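PDB 1L1E: cyclopropane mycolic acid synthase 3 from Mycobacterium tuberculosis, which probably converts a double bond of an alpha mycolic acid into a cyclopropane ring, using S-adenosyl-L-methionine as the source of the methylene group. Local coordinates for residues I50-G58 with A77-Y86; H144-H155 with T210-F220. All blocks are in the same frame, centred on the assembly; numbering follows the deposited sequence.

In the fold
The chain passes the short helix 20-23 and then enters helix 45-58. Strand 67-71 follows, then helix 77-86. Contact 1 closes this short loop by bringing the two helices together, with residues of both on that strand. The chain goes on through strands 89-94, 116-120 and 132-136 before contact 2 opens. Contact 2 pairs helix 147-157 with helix 208-216 and closes a loop that includes strand 163-170 and helix 189-199. The two loops follow in series, neither nested nor crossed. The centres of contacts 1 and 2 lie about 25 Å apart. Contact 1 packs against strands 67-71 and 89-94, contact 2 against strands 163-170 and 279-286 of the same Rossmann-like methyltransferase sheet.

Contact 1 of 2, residues I50-G58 with A77-Y86; sequences IAKIDLALG and ATMRRAIEKY
The guanidinium of Arg81 has Ile50 CG2 over the centre of one face, 3.5 Å above the plane. At its edge lies the carboxylate of Asp54, nearly coplanar at 18°. Arg81 grips side-on: NE bonds to Asp54 OD1 at 2.8 Å and NH2 to Asp54 OD2 at 2.7 Å. Both oxygens use their syn lone pairs; OD1 lies in the guanidinium plane, OD2 is tilted from it. The Arg81 chain bends at chi2 (70°), which lays the guanidinium alongside the Asp54 carboxylate. Lys85 NZ completes the salt-bridge network with a weak bond to Asp54 OD2, 3.3 Å away. Together the Arg81 bonds probably fix the carboxylate's rotation.

The Tyr86 ring has Leu57 CB over one face, Lys85 CG over the opposite face and Asp54 OD1 at its edge. Beside the salt bridge, Ile53 CG2 rests on CG of Arg81 at 3.7 Å, and Ile53 CD1 meets CB of Ala77. Ala77 fits a Rossmann-type glycine-rich turn, consistent with the cofactor site.

The axes of 50-58 and 77-86 cross at -65°, 10.1 Å apart at closest approach. Thr78 touches Asp70, a probable cofactor-binding residue. Leu57 and Ala82 pack on Leu68 of strand 67-71, and Ala82 on Val90 of strand 89-94.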
loop_
_atom_site.group_PDB
_atom_site.type_symbol
_atom_site.label_atom_id
_atom_site.label_comp_id
_atom_site.label_asym_id
_atom_site.label_seq_id
_atom_site.Cartn_x
_atom_site.Cartn_y
_atom_site.Cartn_z
ATOM N N ILE A 50 -10.462 -6.288 3.656
ATOM C CA ILE A 50 -10.957 -5.732 4.910
ATOM C C ILE A 50 -10.125 -6.338 6.036
ATOM O O ILE A 50 -9.838 -5.681 7.041
ATOM C CB ILE A 50 -12.461 -6.035 5.124
ATOM C CG1 ILE A 50 -13.296 -5.188 4.157
ATOM C CG2 ILE A 50 -12.855 -5.771 6.579
ATOM C CD1 ILE A 50 -13.206 -3.690 4.388
ATOM N N ALA A 51 -9.710 -7.592 5.853
ATOM C CA ALA A 51 -8.881 -8.265 6.845
ATOM C C ALA A 51 -7.509 -7.579 6.964
ATOM O O ALA A 51 -6.939 -7.480 8.061
ATOM C CB ALA A 51 -8.693 -9.727 6.466
ATOM N N LYS A 52 -6.974 -7.121 5.836
ATOM C CA LYS A 52 -5.681 -6.447 5.838
ATOM C C LYS A 52 -5.802 -5.081 6.531
ATOM O O LYS A 52 -4.941 -4.690 7.327
ATOM C CB LYS A 52 -5.174 -6.319 4.395
ATOM C CG LYS A 52 -3.893 -5.503 4.215
ATOM C CD LYS A 52 -4.186 -4.009 4.058
ATOM C CE LYS A 52 -5.092 -3.695 2.842
ATOM N NZ LYS A 52 -4.569 -4.160 1.503
ATOM N N ILE A 53 -6.874 -4.356 6.239
ATOM C CA ILE A 53 -7.095 -3.057 6.869
ATOM C C ILE A 53 -7.160 -3.238 8.402
ATOM O O ILE A 53 -6.481 -2.525 9.151
ATOM C CB ILE A 53 -8.388 -2.417 6.329
ATOM C CG1 ILE A 53 -8.213 -2.111 4.845
ATOM C CG2 ILE A 53 -8.742 -1.178 7.125
ATOM C CD1 ILE A 53 -9.471 -1.619 4.151
ATOM N N ASP A 54 -7.935 -4.213 8.879
ATOM C CA ASP A 54 -8.014 -4.445 10.326
ATOM C C ASP A 54 -6.664 -4.895 10.904
ATOM O O ASP A 54 -6.321 -4.573 12.041
ATOM C CB ASP A 54 -9.081 -5.503 10.673
ATOM C CG ASP A 54 -10.502 -5.034 10.374
ATOM O OD1 ASP A 54 -10.706 -3.824 10.118
ATOM O OD2 ASP A 54 -11.420 -5.884 10.396
ATOM N N LEU A 55 -5.892 -5.645 10.129
ATOM C CA LEU A 55 -4.592 -6.101 10.615
ATOM C C LEU A 55 -3.662 -4.913 10.850
ATOM O O LEU A 55 -3.019 -4.806 11.897
ATOM C CB LEU A 55 -3.947 -7.059 9.608
ATOM C CG LEU A 55 -2.520 -7.511 9.948
ATOM C CD1 LEU A 55 -2.534 -8.451 11.166
ATOM C CD2 LEU A 55 -1.906 -8.217 8.737
ATOM N N ALA A 56 -3.597 -4.023 9.868
ATOM C CA ALA A 56 -2.741 -2.844 9.962
ATOM C C ALA A 56 -3.187 -1.919 11.076
ATOM O O ALA A 56 -2.399 -1.539 11.924
ATOM C CB ALA A 56 -2.736 -2.097 8.639
ATOM N N LEU A 57 -4.469 -1.580 11.082
ATOM C CA LEU A 57 -5.014 -0.673 12.083
ATOM C C LEU A 57 -4.978 -1.245 13.494
ATOM O O LEU A 57 -4.798 -0.506 14.446
ATOM C CB LEU A 57 -6.438 -0.279 11.697
ATOM C CG LEU A 57 -6.560 0.427 10.339
ATOM C CD1 LEU A 57 -8.030 0.757 10.072
ATOM C CD2 LEU A 57 -5.704 1.710 10.335
ATOM N N GLY A 58 -5.142 -2.556 13.628
ATOM C CA GLY A 58 -5.107 -3.168 14.944
ATOM C C GLY A 58 -3.782 -2.925 15.645
ATOM O O GLY A 58 -3.713 -2.894 16.871
ATOM N N ALA A 77 -10.860 3.371 1.523
ATOM C CA ALA A 77 -11.382 2.268 2.346
ATOM C C ALA A 77 -10.796 2.172 3.764
ATOM O O ALA A 77 -11.514 1.824 4.716
ATOM C CB ALA A 77 -11.185 0.921 1.620
ATOM N N THR A 78 -9.505 2.472 3.908
ATOM C CA THR A 78 -8.852 2.384 5.211
ATOM C C THR A 78 -9.395 3.443 6.169
ATOM O O THR A 78 -9.714 3.156 7.326
ATOM C CB THR A 78 -7.309 2.547 5.085
ATOM O OG1 THR A 78 -6.783 1.551 4.195
ATOM C CG2 THR A 78 -6.643 2.395 6.445
ATOM N N MET A 79 -9.495 4.677 5.692
ATOM C CA MET A 79 -10.005 5.736 6.540
ATOM C C MET A 79 -11.480 5.493 6.856
ATOM O O MET A 79 -11.922 5.758 7.971
ATOM C CB MET A 79 -9.816 7.101 5.880
ATOM C CG MET A 79 -8.356 7.522 5.746
ATOM S SD MET A 79 -8.178 9.240 5.211
ATOM C CE MET A 79 -8.514 9.070 3.499
ATOM N N ARG A 80 -12.247 4.994 5.889
ATOM C CA ARG A 80 -13.655 4.734 6.173
ATOM C C ARG A 80 -13.757 3.692 7.283
ATOM O O ARG A 80 -14.549 3.838 8.207
ATOM C CB ARG A 80 -14.404 4.220 4.943
ATOM C CG ARG A 80 -15.900 4.158 5.208
ATOM C CD ARG A 80 -16.646 3.199 4.315
ATOM N NE ARG A 80 -18.056 3.208 4.693
ATOM C CZ ARG A 80 -18.915 4.152 4.327
ATOM N NH1 ARG A 80 -18.510 5.154 3.557
ATOM N NH2 ARG A 80 -20.172 4.111 4.752
ATOM N N ARG A 81 -12.956 2.633 7.183
ATOM C CA ARG A 81 -12.962 1.593 8.198
ATOM C C ARG A 81 -12.556 2.182 9.554
ATOM O O ARG A 81 -13.207 1.924 10.572
ATOM C CB ARG A 81 -11.998 0.460 7.817
ATOM C CG ARG A 81 -12.019 -0.733 8.783
ATOM C CD ARG A 81 -13.330 -1.520 8.687
ATOM N NE ARG A 81 -13.207 -2.828 9.316
ATOM C CZ ARG A 81 -14.147 -3.772 9.314
ATOM N NH1 ARG A 81 -15.313 -3.569 8.710
ATOM N NH2 ARG A 81 -13.911 -4.927 9.917
ATOM N N ALA A 82 -11.481 2.964 9.574
ATOM C CA ALA A 82 -11.013 3.582 10.821
ATOM C C ALA A 82 -12.131 4.351 11.528
ATOM O O ALA A 82 -12.269 4.285 12.754
ATOM C CB ALA A 82 -9.840 4.523 10.538
ATOM N N ILE A 83 -12.921 5.087 10.753
ATOM C CA ILE A 83 -14.018 5.870 11.322
ATOM C C ILE A 83 -15.104 4.959 11.882
ATOM O O ILE A 83 -15.434 5.027 13.063
ATOM C CB ILE A 83 -14.685 6.783 10.262
ATOM C CG1 ILE A 83 -13.677 7.799 9.722
ATOM C CG2 ILE A 83 -15.891 7.500 10.885
ATOM C CD1 ILE A 83 -14.241 8.724 8.658
ATOM N N GLU A 84 -15.633 4.097 11.023
ATOM C CA GLU A 84 -16.717 3.182 11.389
ATOM C C GLU A 84 -16.419 2.117 12.434
ATOM O O GLU A 84 -17.211 1.923 13.361
ATOM C CB GLU A 84 -17.270 2.510 10.134
ATOM C CG GLU A 84 -17.968 3.461 9.188
ATOM C CD GLU A 84 -18.498 2.758 7.957
ATOM O OE1 GLU A 84 -19.119 3.438 7.108
ATOM O OE2 GLU A 84 -18.295 1.524 7.838
ATOM N N LYS A 85 -15.298 1.412 12.298
ATOM C CA LYS A 85 -14.975 0.373 13.268
ATOM C C LYS A 85 -14.197 0.841 14.488
ATOM O O LYS A 85 -14.419 0.347 15.591
ATOM C CB LYS A 85 -14.199 -0.783 12.610
ATOM C CG LYS A 85 -13.810 -1.868 13.614
ATOM C CD LYS A 85 -13.104 -3.067 12.987
ATOM C CE LYS A 85 -12.667 -4.037 14.083
ATOM N NZ LYS A 85 -12.307 -5.379 13.549
ATOM N N TYR A 86 -13.280 1.786 14.303
ATOM C CA TYR A 86 -12.480 2.242 15.429
ATOM C C TYR A 86 -12.890 3.603 15.985
ATOM O O TYR A 86 -12.370 4.041 17.003
ATOM C CB TYR A 86 -10.996 2.234 15.035
ATOM C CG TYR A 86 -10.529 0.874 14.528
ATOM C CD1 TYR A 86 -10.805 0.461 13.220
ATOM C CD2 TYR A 86 -9.850 -0.011 15.367
ATOM C CE1 TYR A 86 -10.415 -0.804 12.761
ATOM C CE2 TYR A 86 -9.455 -1.286 14.916
ATOM C CZ TYR A 86 -9.743 -1.666 13.617
ATOM O OH TYR A 86 -9.358 -2.910 13.171
#

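Contact 2 of 2, residues H144-H155 with T210-F220; sequences HQRYHHFFEVTH and TVHEYAEKVGF
Phe151 CD1 touches CB of Tyr214 at 3.5 Å, and Ala215 CB makes a CH-pi contact with the Phe151 ring. The Tyr214 ring takes Tyr147 CB over one face, and the Tyr147 ring turns its edge to that face (planes at 81°). His144 completes this aromatic cluster, its face met by the edge of Tyr214 in an offset edge-to-face pair.

At the other end, His155 presents its ring edge to the face of Phe220, with centroids 4.9 Å apart. With CG anti to the backbone N (chi1 -178°), the His155 ring slides past Val218, whose O sits 3.3 Å above the ring centre.

Two waters bridge the segments. One joins His144 NE2 to Thr210 OG1 and Glu213 OE2; the other joins His148 ND1 to Tyr214 O. A Schellman motif with Gly219 at positive phi follows the 210-216 helix. Phe220 N bonds to Ala215 O there, which brings Phe220 back to His155.

The axes of 147-155 and 210-216 cross at -49°. Phe151 and Phe220 both pack on Met164 of strand 163-170 and Leu285 of strand 279-286. Ala215 joins them on Leu285, and Val211 touches Phe283.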
loop_
_atom_site.group_PDB
_atom_site.type_symbol
_atom_site.label_atom_id
_atom_site.label_comp_id
_atom_site.label_asym_id
_atom_site.label_seq_id
_atom_site.Cartn_x
_atom_site.Cartn_y
_atom_site.Cartn_z
ATOM N N HIS A 144 14.291 6.100 -3.063
ATOM C CA HIS A 144 15.293 6.038 -2.007
ATOM C C HIS A 144 15.846 7.386 -1.515
ATOM O O HIS A 144 16.048 7.564 -0.316
ATOM C CB HIS A 144 16.436 5.129 -2.476
ATOM C CG HIS A 144 17.538 4.965 -1.480
ATOM N ND1 HIS A 144 18.472 5.949 -1.234
ATOM C CD2 HIS A 144 17.861 3.927 -0.669
ATOM C CE1 HIS A 144 19.323 5.525 -0.316
ATOM N NE2 HIS A 144 18.976 4.302 0.042
ATOM N N GLN A 145 16.081 8.330 -2.426
ATOM C CA GLN A 145 16.637 9.631 -2.044
ATOM C C GLN A 145 15.785 10.436 -1.065
ATOM O O GLN A 145 16.274 11.390 -0.456
ATOM C CB GLN A 145 16.888 10.502 -3.281
ATOM C CG GLN A 145 15.620 10.923 -4.001
ATOM C CD GLN A 145 15.150 9.887 -5.012
ATOM O OE1 GLN A 145 15.341 8.682 -4.824
ATOM N NE2 GLN A 145 14.523 10.355 -6.089
ATOM N N ARG A 146 14.515 10.066 -0.913
ATOM C CA ARG A 146 13.631 10.796 -0.011
ATOM C C ARG A 146 13.328 10.049 1.290
ATOM O O ARG A 146 12.606 10.563 2.150
ATOM C CB ARG A 146 12.314 11.117 -0.728
ATOM C CG ARG A 146 12.491 11.671 -2.134
ATOM C CD ARG A 146 11.558 12.830 -2.375
ATOM N NE ARG A 146 10.154 12.447 -2.304
ATOM C CZ ARG A 146 9.150 13.314 -2.193
ATOM N NH1 ARG A 146 9.396 14.617 -2.133
ATOM N NH2 ARG A 146 7.897 12.878 -2.159
ATOM N N TYR A 147 13.881 8.848 1.443
ATOM C CA TYR A 147 13.619 8.059 2.648
ATOM C C TYR A 147 13.878 8.787 3.959
ATOM O O TYR A 147 13.008 8.814 4.829
ATOM C CB TYR A 147 14.416 6.746 2.622
ATOM C CG TYR A 147 13.911 5.717 1.617
ATOM C CD1 TYR A 147 14.597 4.518 1.418
ATOM C CD2 TYR A 147 12.742 5.936 0.881
ATOM C CE1 TYR A 147 14.135 3.559 0.509
ATOM C CE2 TYR A 147 12.271 4.988 -0.024
ATOM C CZ TYR A 147 12.972 3.799 -0.209
ATOM O OH TYR A 147 12.509 2.856 -1.107
ATOM N N HIS A 148 15.060 9.381 4.119
ATOM C CA HIS A 148 15.343 10.071 5.371
ATOM C C HIS A 148 14.310 11.133 5.688
ATOM O O HIS A 148 13.899 11.288 6.837
ATOM C CB HIS A 148 16.711 10.753 5.366
ATOM C CG HIS A 148 16.923 11.637 6.556
ATOM N ND1 HIS A 148 17.252 11.143 7.800
ATOM C CD2 HIS A 148 16.768 12.974 6.711
ATOM C CE1 HIS A 148 17.292 12.139 8.669
ATOM N NE2 HIS A 148 17.001 13.259 8.033
ATOM N N HIS A 149 13.912 11.880 4.666
ATOM C CA HIS A 149 12.939 12.955 4.830
ATOM C C HIS A 149 11.593 12.403 5.322
ATOM O O HIS A 149 10.997 12.928 6.262
ATOM C CB HIS A 149 12.779 13.696 3.496
ATOM C CG HIS A 149 11.994 14.965 3.597
ATOM N ND1 HIS A 149 11.969 15.737 4.738
ATOM C CD2 HIS A 149 11.210 15.602 2.695
ATOM C CE1 HIS A 149 11.199 16.792 4.537
ATOM N NE2 HIS A 149 10.726 16.733 3.306
ATOM N N PHE A 150 11.137 11.331 4.688
ATOM C CA PHE A 150 9.881 10.694 5.060
ATOM C C PHE A 150 9.877 10.294 6.533
ATOM O O PHE A 150 8.950 10.609 7.276
ATOM C CB PHE A 150 9.656 9.457 4.192
ATOM C CG PHE A 150 8.491 8.621 4.620
ATOM C CD1 PHE A 150 7.188 9.066 4.419
ATOM C CD2 PHE A 150 8.697 7.375 5.214
ATOM C CE1 PHE A 150 6.095 8.282 4.798
ATOM C CE2 PHE A 150 7.610 6.576 5.600
ATOM C CZ PHE A 150 6.309 7.029 5.390
ATOM N N PHE A 151 10.916 9.599 6.965
ATOM C CA PHE A 151 10.966 9.182 8.347
ATOM C C PHE A 151 11.112 10.352 9.315
ATOM O O PHE A 151 10.586 10.303 10.421
ATOM C CB PHE A 151 12.056 8.127 8.532
ATOM C CG PHE A 151 11.668 6.782 7.966
ATOM C CD1 PHE A 151 12.352 6.233 6.880
ATOM C CD2 PHE A 151 10.583 6.085 8.496
ATOM C CE1 PHE A 151 11.965 5.016 6.336
ATOM C CE2 PHE A 151 10.184 4.861 7.955
ATOM C CZ PHE A 151 10.875 4.328 6.874
ATOM N N GLU A 152 11.802 11.413 8.898
ATOM C CA GLU A 152 11.944 12.587 9.753
ATOM C C GLU A 152 10.580 13.270 9.922
ATOM O O GLU A 152 10.220 13.686 11.021
ATOM C CB GLU A 152 12.941 13.587 9.150
ATOM C CG GLU A 152 12.670 15.033 9.542
ATOM C CD GLU A 152 13.537 16.037 8.795
ATOM O OE1 GLU A 152 13.639 15.945 7.548
ATOM O OE2 GLU A 152 14.109 16.930 9.457
ATOM N N VAL A 153 9.834 13.392 8.829
ATOM C CA VAL A 153 8.520 14.030 8.869
ATOM C C VAL A 153 7.495 13.220 9.665
ATOM O O VAL A 153 6.755 13.780 10.474
ATOM C CB VAL A 153 7.958 14.261 7.444
ATOM C CG1 VAL A 153 6.567 14.865 7.521
ATOM C CG2 VAL A 153 8.881 15.174 6.662
ATOM N N THR A 154 7.442 11.908 9.436
ATOM C CA THR A 154 6.489 11.065 10.156
ATOM C C THR A 154 6.829 10.965 11.645
ATOM O O THR A 154 5.938 10.900 12.487
ATOM C CB THR A 154 6.416 9.641 9.549
ATOM O OG1 THR A 154 7.743 9.120 9.367
ATOM C CG2 THR A 154 5.687 9.675 8.214
ATOM N N HIS A 155 8.117 10.959 11.966
ATOM C CA HIS A 155 8.555 10.881 13.352
ATOM C C HIS A 155 8.243 12.174 14.130
ATOM O O HIS A 155 7.881 12.134 15.307
ATOM C CB HIS A 155 10.063 10.616 13.409
ATOM C CG HIS A 155 10.597 10.464 14.798
ATOM N ND1 HIS A 155 10.564 9.267 15.482
ATOM C CD2 HIS A 155 11.143 11.367 15.647
ATOM C CE1 HIS A 155 11.065 9.440 16.693
ATOM N NE2 HIS A 155 11.423 10.705 16.820
ATOM N N THR A 210 17.541 -1.529 4.745
ATOM C CA THR A 210 17.373 -0.115 4.425
ATOM C C THR A 210 16.214 0.506 5.206
ATOM O O THR A 210 16.346 1.605 5.762
ATOM C CB THR A 210 17.126 0.101 2.911
ATOM O OG1 THR A 210 18.362 -0.033 2.201
ATOM C CG2 THR A 210 16.564 1.476 2.650
ATOM N N VAL A 211 15.073 -0.183 5.230
ATOM C CA VAL A 211 13.925 0.327 5.975
ATOM C C VAL A 211 14.399 0.570 7.403
ATOM O O VAL A 211 14.240 1.664 7.954
ATOM C CB VAL A 211 12.767 -0.687 6.003
ATOM C CG1 VAL A 211 11.665 -0.181 6.934
ATOM C CG2 VAL A 211 12.234 -0.910 4.602
ATOM N N HIS A 212 14.987 -0.468 7.994
ATOM C CA HIS A 212 15.514 -0.396 9.351
ATOM C C HIS A 212 16.498 0.760 9.464
ATOM O O HIS A 212 16.491 1.508 10.441
ATOM C CB HIS A 212 16.233 -1.696 9.697
ATOM C CG HIS A 212 15.333 -2.761 10.236
ATOM N ND1 HIS A 212 15.053 -2.886 11.580
ATOM C CD2 HIS A 212 14.636 -3.741 9.612
ATOM C CE1 HIS A 212 14.223 -3.900 11.760
ATOM N NE2 HIS A 212 13.954 -4.434 10.581
ATOM N N GLU A 213 17.345 0.888 8.450
ATOM C CA GLU A 213 18.365 1.930 8.406
ATOM C C GLU A 213 17.813 3.326 8.652
ATOM O O GLU A 213 18.166 3.970 9.636
ATOM C CB GLU A 213 19.071 1.921 7.049
ATOM C CG GLU A 213 20.214 2.921 6.940
ATOM C CD GLU A 213 20.637 3.199 5.507
ATOM O OE1 GLU A 213 21.604 3.970 5.324
ATOM O OE2 GLU A 213 20.012 2.662 4.565
ATOM N N TYR A 214 16.955 3.786 7.747
ATOM C CA TYR A 214 16.382 5.123 7.841
ATOM C C TYR A 214 15.363 5.349 8.935
ATOM O O TYR A 214 15.255 6.453 9.455
ATOM C CB TYR A 214 15.761 5.533 6.509
ATOM C CG TYR A 214 16.785 5.795 5.442
ATOM C CD1 TYR A 214 17.353 4.746 4.722
ATOM C CD2 TYR A 214 17.204 7.096 5.164
ATOM C CE1 TYR A 214 18.307 4.986 3.749
ATOM C CE2 TYR A 214 18.158 7.346 4.196
ATOM C CZ TYR A 214 18.705 6.290 3.490
ATOM O OH TYR A 214 19.637 6.538 2.514
ATOM N N ALA A 215 14.602 4.319 9.277
ATOM C CA ALA A 215 13.602 4.467 10.318
ATOM C C ALA A 215 14.309 4.730 11.641
ATOM O O ALA A 215 14.049 5.732 12.315
ATOM C CB ALA A 215 12.747 3.203 10.415
ATOM N N GLU A 216 15.218 3.829 11.994
ATOM C CA GLU A 216 15.966 3.933 13.239
ATOM C C GLU A 216 16.836 5.181 13.346
ATOM O O GLU A 216 17.088 5.665 14.443
ATOM C CB GLU A 216 16.839 2.698 13.420
ATOM C CG GLU A 216 16.069 1.442 13.750
ATOM C CD GLU A 216 16.924 0.198 13.616
ATOM O OE1 GLU A 216 18.129 0.272 13.944
ATOM O OE2 GLU A 216 16.390 -0.852 13.197
ATOM N N LYS A 217 17.293 5.702 12.214
ATOM C CA LYS A 217 18.145 6.891 12.234
ATOM C C LYS A 217 17.429 8.199 12.567
ATOM O O LYS A 217 18.070 9.244 12.685
ATOM C CB LYS A 217 18.894 7.025 10.907
ATOM C CG LYS A 217 20.095 6.088 10.793
ATOM C CD LYS A 217 20.710 6.140 9.404
ATOM C CE LYS A 217 21.950 5.261 9.314
ATOM N NZ LYS A 217 22.483 5.206 7.923
ATOM N N VAL A 218 16.106 8.154 12.707
ATOM C CA VAL A 218 15.369 9.358 13.066
ATOM C C VAL A 218 14.797 9.181 14.468
ATOM O O VAL A 218 14.165 10.082 15.006
ATOM C CB VAL A 218 14.227 9.694 12.062
ATOM C CG1 VAL A 218 14.801 9.830 10.665
ATOM C CG2 VAL A 218 13.133 8.630 12.103
ATOM N N GLY A 219 15.036 8.011 15.058
ATOM C CA GLY A 219 14.550 7.749 16.400
ATOM C C GLY A 219 13.541 6.617 16.522
ATOM O O GLY A 219 13.201 6.207 17.630
ATOM N N PHE A 220 13.054 6.112 15.392
ATOM C CA PHE A 220 12.077 5.031 15.403
ATOM C C PHE A 220 12.650 3.705 15.863
ATOM O O PHE A 220 13.798 3.351 15.567
ATOM C CB PHE A 220 11.476 4.819 14.009
ATOM C CG PHE A 220 10.325 5.730 13.680
ATOM C CD1 PHE A 220 10.283 6.398 12.461
ATOM C CD2 PHE A 220 9.238 5.851 14.546
ATOM C CE1 PHE A 220 9.171 7.168 12.102
ATOM C CE2 PHE A 220 8.126 6.613 14.198
ATOM C CZ PHE A 220 8.094 7.276 12.965
HETATM O O HOH W 1 20.182 1.923 1.851
HETATM O O HOH W 2 17.009 8.383 8.505
#